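Local coordinates for protein putative RnfG subunit of electron transport complex (Thermotoga maritima, PDB 3DCZ) that probably serves as the FMN-carrying RnfG subunit of a membrane-bound complex that couples electron transfer to the movement of ions across the membrane, at residues Ala22-Leu25 with Ser26-Phe30; Leu195-Met198 with Tyr199-Leu202. All coordinates share one frame; numbering follows the deposited sequence.

Contact 1: residues Ala22-Leu25 with Ser26-Phe30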
loop_
_atom_site.group_PDB
_atom_site.type_symbol
_atom_site.label_atom_id
_atom_site.label_comp_id
_atom_site.label_asym_id
_atom_site.label_seq_id
_atom_site.Cartn_x
_atom_site.Cartn_y
_atom_site.Cartn_z
ATOM N N ALA A 22 11.925 -13.815 4.035
ATOM C CA ALA A 22 11.587 -13.929 2.641
ATOM C C ALA A 22 10.276 -13.228 2.364
ATOM O O ALA A 22 10.225 -12.456 1.424
ATOM C CB ALA A 22 11.544 -15.383 2.183
ATOM N N ALA A 23 9.247 -13.434 3.195
ATOM C CA ALA A 23 7.904 -12.863 2.945
ATOM C C ALA A 23 7.929 -11.336 2.862
ATOM O O ALA A 23 7.349 -10.720 1.960
ATOM C CB ALA A 23 6.918 -13.289 4.018
ATOM N N LYS A 24 8.588 -10.705 3.822
ATOM C CA LYS A 24 8.635 -9.237 3.838
ATOM C C LYS A 24 9.349 -8.687 2.596
ATOM O O LYS A 24 8.841 -7.796 1.900
ATOM C CB LYS A 24 9.317 -8.732 5.111
ATOM C CG LYS A 24 9.323 -7.231 5.216
ATOM C CD LYS A 24 9.889 -6.733 6.534
ATOM C CE LYS A 24 10.008 -5.222 6.516
ATOM N NZ LYS A 24 10.516 -4.715 7.846
ATOM N N LEU A 25 10.546 -9.214 2.325
ATOM C CA LEU A 25 11.311 -8.777 1.171
ATOM C C LEU A 25 10.547 -9.038 -0.126
ATOM O O LEU A 25 10.527 -8.199 -1.033
ATOM C CB LEU A 25 12.703 -9.438 1.153
ATOM C CG LEU A 25 13.634 -8.970 0.054
ATOM C CD1 LEU A 25 13.886 -7.465 0.136
ATOM C CD2 LEU A 25 14.979 -9.744 0.172
ATOM N N SER A 26 9.888 -10.183 -0.210
ATOM C CA SER A 26 9.076 -10.516 -1.380
ATOM C C SER A 26 7.954 -9.481 -1.577
ATOM O O SER A 26 7.687 -9.020 -2.696
ATOM C CB SER A 26 8.482 -11.913 -1.209
ATOM O OG SER A 26 7.525 -12.188 -2.212
ATOM N N ALA A 27 7.288 -9.113 -0.482
ATOM C CA ALA A 27 6.226 -8.103 -0.515
ATOM C C ALA A 27 6.724 -6.742 -0.956
ATOM O O ALA A 27 6.054 -6.043 -1.727
ATOM C CB ALA A 27 5.493 -7.993 0.853
ATOM N N ILE A 28 7.884 -6.328 -0.435
ATOM C CA ILE A 28 8.416 -5.022 -0.792
ATOM C C ILE A 28 8.773 -5.012 -2.282
ATOM O O ILE A 28 8.489 -4.042 -2.990
ATOM C CB ILE A 28 9.628 -4.698 0.072
ATOM C CG1 ILE A 28 9.163 -4.539 1.510
ATOM C CG2 ILE A 28 10.376 -3.416 -0.448
ATOM C CD1 ILE A 28 10.331 -4.375 2.548
ATOM N N LYS A 29 9.371 -6.088 -2.759
ATOM C CA LYS A 29 9.674 -6.221 -4.196
ATOM C C LYS A 29 8.384 -6.150 -5.016
ATOM O O LYS A 29 8.310 -5.418 -6.022
ATOM C CB LYS A 29 10.389 -7.551 -4.483
ATOM C CG LYS A 29 11.816 -7.610 -4.007
ATOM C CD LYS A 29 12.419 -9.002 -4.198
ATOM C CE LYS A 29 13.865 -9.030 -3.829
ATOM N NZ LYS A 29 14.410 -10.357 -4.191
ATOM N N PHE A 30 7.348 -6.868 -4.573
ATOM C CA PHE A 30 6.095 -6.886 -5.327
ATOM C C PHE A 30 5.491 -5.491 -5.483
ATOM O O PHE A 30 5.090 -5.090 -6.596
ATOM C CB PHE A 30 5.056 -7.785 -4.670
ATOM C CG PHE A 30 3.749 -7.759 -5.390
ATOM C CD1 PHE A 30 3.546 -8.540 -6.508
ATOM C CD2 PHE A 30 2.717 -6.925 -4.972
ATOM C CE1 PHE A 30 2.378 -8.496 -7.178
ATOM C CE2 PHE A 30 1.554 -6.828 -5.669
ATOM C CZ PHE A 30 1.358 -7.663 -6.772
#
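K24 and I28 meet side by side, one turn apart on the alpha-helix 22-31, whose first two turns illustrate how i to i+4 spacing pairs backbone and side chains. Four backbone hydrogen bonds cross between the segments: S26 N to A22 O, A27 N to A23 O, I28 N to K24 O and K29 N to L25 O, the last at 3.0 Å and nearly straight at 167°.

The apolar contacts follow the same spacing. CG of K24 lies 4.0 Å from CD1 of I28, and the extended lysine chain runs on past that methyl, so K24 CE is 4.1 Å from I28 CD1. The amine beyond is hydrogen-bonded to the carbonyl of I56 and the hydroxyls of T58 and Y74, while I28 packs on I47 and V51 of helix 44-54 and on Y74 and F76.

L25 and K29 form a second pair, their side chains crossing at an angle. With CG of K29 anti to its carbonyl carbon (chi1 -72°), the chain leans back along the helix; NZ forms salt bridges with E44 and E48. On the way K29 CG passes 3.3 Å from L25 O, and K29 CE reaches L25 CG at 3.9 Å.

Contact 2: residues Leu195-Met198 with Tyr199-Leu202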
loop_
_atom_site.group_PDB
_atom_site.type_symbol
_atom_site.label_atom_id
_atom_site.label_comp_id
_atom_site.label_asym_id
_atom_site.label_seq_id
_atom_site.Cartn_x
_atom_site.Cartn_y
_atom_site.Cartn_z
ATOM N N LEU A 195 -4.338 1.059 4.834
ATOM C CA LEU A 195 -3.884 1.878 3.696
ATOM C C LEU A 195 -4.131 3.373 3.966
ATOM O O LEU A 195 -3.258 4.218 3.743
ATOM C CB LEU A 195 -4.594 1.423 2.411
ATOM C CG LEU A 195 -4.097 0.074 1.900
ATOM C CD1 LEU A 195 -4.994 -0.389 0.737
ATOM C CD2 LEU A 195 -2.592 0.128 1.475
ATOM N N ASN A 196 -5.321 3.690 4.469
ATOM C CA ASN A 196 -5.643 5.052 4.789
ATOM C C ASN A 196 -4.716 5.629 5.871
ATOM O O ASN A 196 -4.331 6.791 5.833
ATOM C CB ASN A 196 -7.092 5.158 5.236
ATOM C CG ASN A 196 -8.078 5.150 4.090
ATOM O OD1 ASN A 196 -7.761 5.608 2.975
ATOM N ND2 ASN A 196 -9.291 4.691 4.367
ATOM N N LEU A 197 -4.372 4.820 6.867
ATOM C CA LEU A 197 -3.442 5.270 7.889
ATOM C C LEU A 197 -2.042 5.514 7.365
ATOM O O LEU A 197 -1.366 6.471 7.778
ATOM C CB LEU A 197 -3.420 4.283 9.066
ATOM C CG LEU A 197 -4.702 4.217 9.898
ATOM C CD1 LEU A 197 -4.552 3.116 10.943
ATOM C CD2 LEU A 197 -4.957 5.581 10.500
HETATM N N MSE A 198 -1.565 4.623 6.498
HETATM C CA MSE A 198 -0.247 4.792 5.912
HETATM C C MSE A 198 -0.179 6.095 5.109
HETATM O O MSE A 198 0.798 6.827 5.171
HETATM C CB MSE A 198 0.084 3.573 5.036
HETATM C CG MSE A 198 0.580 2.399 5.832
HETATM SE SE MSE A 198 0.983 0.903 4.580
HETATM C CE MSE A 198 -0.539 0.351 5.063
ATOM N N TYR A 199 -1.253 6.381 4.378
ATOM C CA TYR A 199 -1.349 7.645 3.637
ATOM C C TYR A 199 -1.331 8.847 4.583
ATOM O O TYR A 199 -0.594 9.815 4.350
ATOM C CB TYR A 199 -2.583 7.641 2.761
ATOM C CG TYR A 199 -2.809 8.936 2.023
ATOM C CD1 TYR A 199 -2.017 9.295 0.911
ATOM C CD2 TYR A 199 -3.830 9.804 2.409
ATOM C CE1 TYR A 199 -2.251 10.501 0.237
ATOM C CE2 TYR A 199 -4.044 11.000 1.734
ATOM C CZ TYR A 199 -3.255 11.330 0.650
ATOM O OH TYR A 199 -3.528 12.519 -0.041
ATOM N N ARG A 200 -2.105 8.770 5.669
ATOM C CA ARG A 200 -2.089 9.821 6.666
ATOM C C ARG A 200 -0.688 10.078 7.169
ATOM O O ARG A 200 -0.247 11.213 7.251
ATOM C CB ARG A 200 -2.973 9.462 7.819
ATOM C CG ARG A 200 -4.385 9.825 7.616
ATOM C CD ARG A 200 -5.155 9.538 8.903
ATOM N NE ARG A 200 -4.704 10.301 10.066
ATOM C CZ ARG A 200 -5.178 10.135 11.311
ATOM N NH1 ARG A 200 -6.059 9.180 11.586
ATOM N NH2 ARG A 200 -4.766 10.895 12.282
ATOM N N TYR A 201 0.002 9.004 7.501
ATOM C CA TYR A 201 1.359 9.132 8.031
ATOM C C TYR A 201 2.296 9.771 7.012
ATOM O O TYR A 201 3.002 10.699 7.335
ATOM C CB TYR A 201 1.871 7.744 8.466
ATOM C CG TYR A 201 3.283 7.812 8.997
ATOM C CD1 TYR A 201 3.516 8.081 10.338
ATOM C CD2 TYR A 201 4.380 7.675 8.149
ATOM C CE1 TYR A 201 4.804 8.186 10.852
ATOM C CE2 TYR A 201 5.683 7.762 8.675
ATOM C CZ TYR A 201 5.868 8.018 10.027
ATOM O OH TYR A 201 7.130 8.108 10.567
ATOM N N LEU A 202 2.283 9.284 5.771
ATOM C CA LEU A 202 3.131 9.875 4.720
ATOM C C LEU A 202 2.867 11.368 4.532
ATOM O O LEU A 202 3.790 12.161 4.360
ATOM C CB LEU A 202 2.913 9.176 3.385
ATOM C CG LEU A 202 3.498 7.786 3.253
ATOM C CD1 LEU A 202 3.136 7.153 1.881
ATOM C CD2 LEU A 202 5.012 7.853 3.425
#
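Four successive i to i+4 hydrogen bonds join L195-M198 to Y199-L202: Y199 N to L195 O, R200 N to N196 O, Y201 N to L197 O and L202 N to M198 O, the last 2.9 Å long and close to straight at 171°. Three residues apart, L197 and R200 lie alongside each other and point the same way. CD2 of L197 approaches NH1 of R200 at 3.9 Å, oblique to the guanidinium plane. A first torsion of -85° sets CG of R200 anti to the carbonyl carbon and over the preceding turn, 3.5 Å from N196 O; the chain then bends at chi3 and, though its end leads away from L195-M198 as a whole, NH1 is left beside the leucine methyl, a position crystal packing may influence, since R200 touches a crystal neighbour.

This turn belongs to the long C-terminal helix 188-206, which packs one face on the five-stranded antiparallel sheet; residues 195-200 at least fall in the sequence range of the FMN-binding domain. L195, the selenomethionine M198 and L202 rest on strand 98-107, at A102 and F104, and M198 and L202 also meet L87. L197 and Y201 both touch Y64 and V69. On another side of the helix, OD1 of N196 accepts a hydrogen bond from the backbone N of L153.

Side-chain carbons also meet carbonyl oxygens one turn back. Y201 CB sits 3.5 Å from L197 O. L202, with CG beside its own backbone N (chi1 -73°), brings that carbon to 3.4 Å from M198 O, the same oxygen that accepts the L202 N-H.

From the N terminus, contact 1 comes first, within helix 22-31; the chain then forms helix 44-54 and the five strands of the antiparallel sheet before contact 2 appears within helix 188-206. Each contact spans adjoining turns of a single helix, so neither closes a long loop, and the two follow in series without nesting or crossing. The centres of contact 1 and contact 2 lie about 20 Å apart, on opposite sides of the chain's centre. Their nearest atoms are about 10 Å apart. The sheet relates them indirectly: helix 22-31 touches strands 67-77 and 110-120 as well as helix 44-54, whereas helix 188-206 lies on strands 59-64, 67-77, 83-90 and 98-107. Strand 67-77 is common to both.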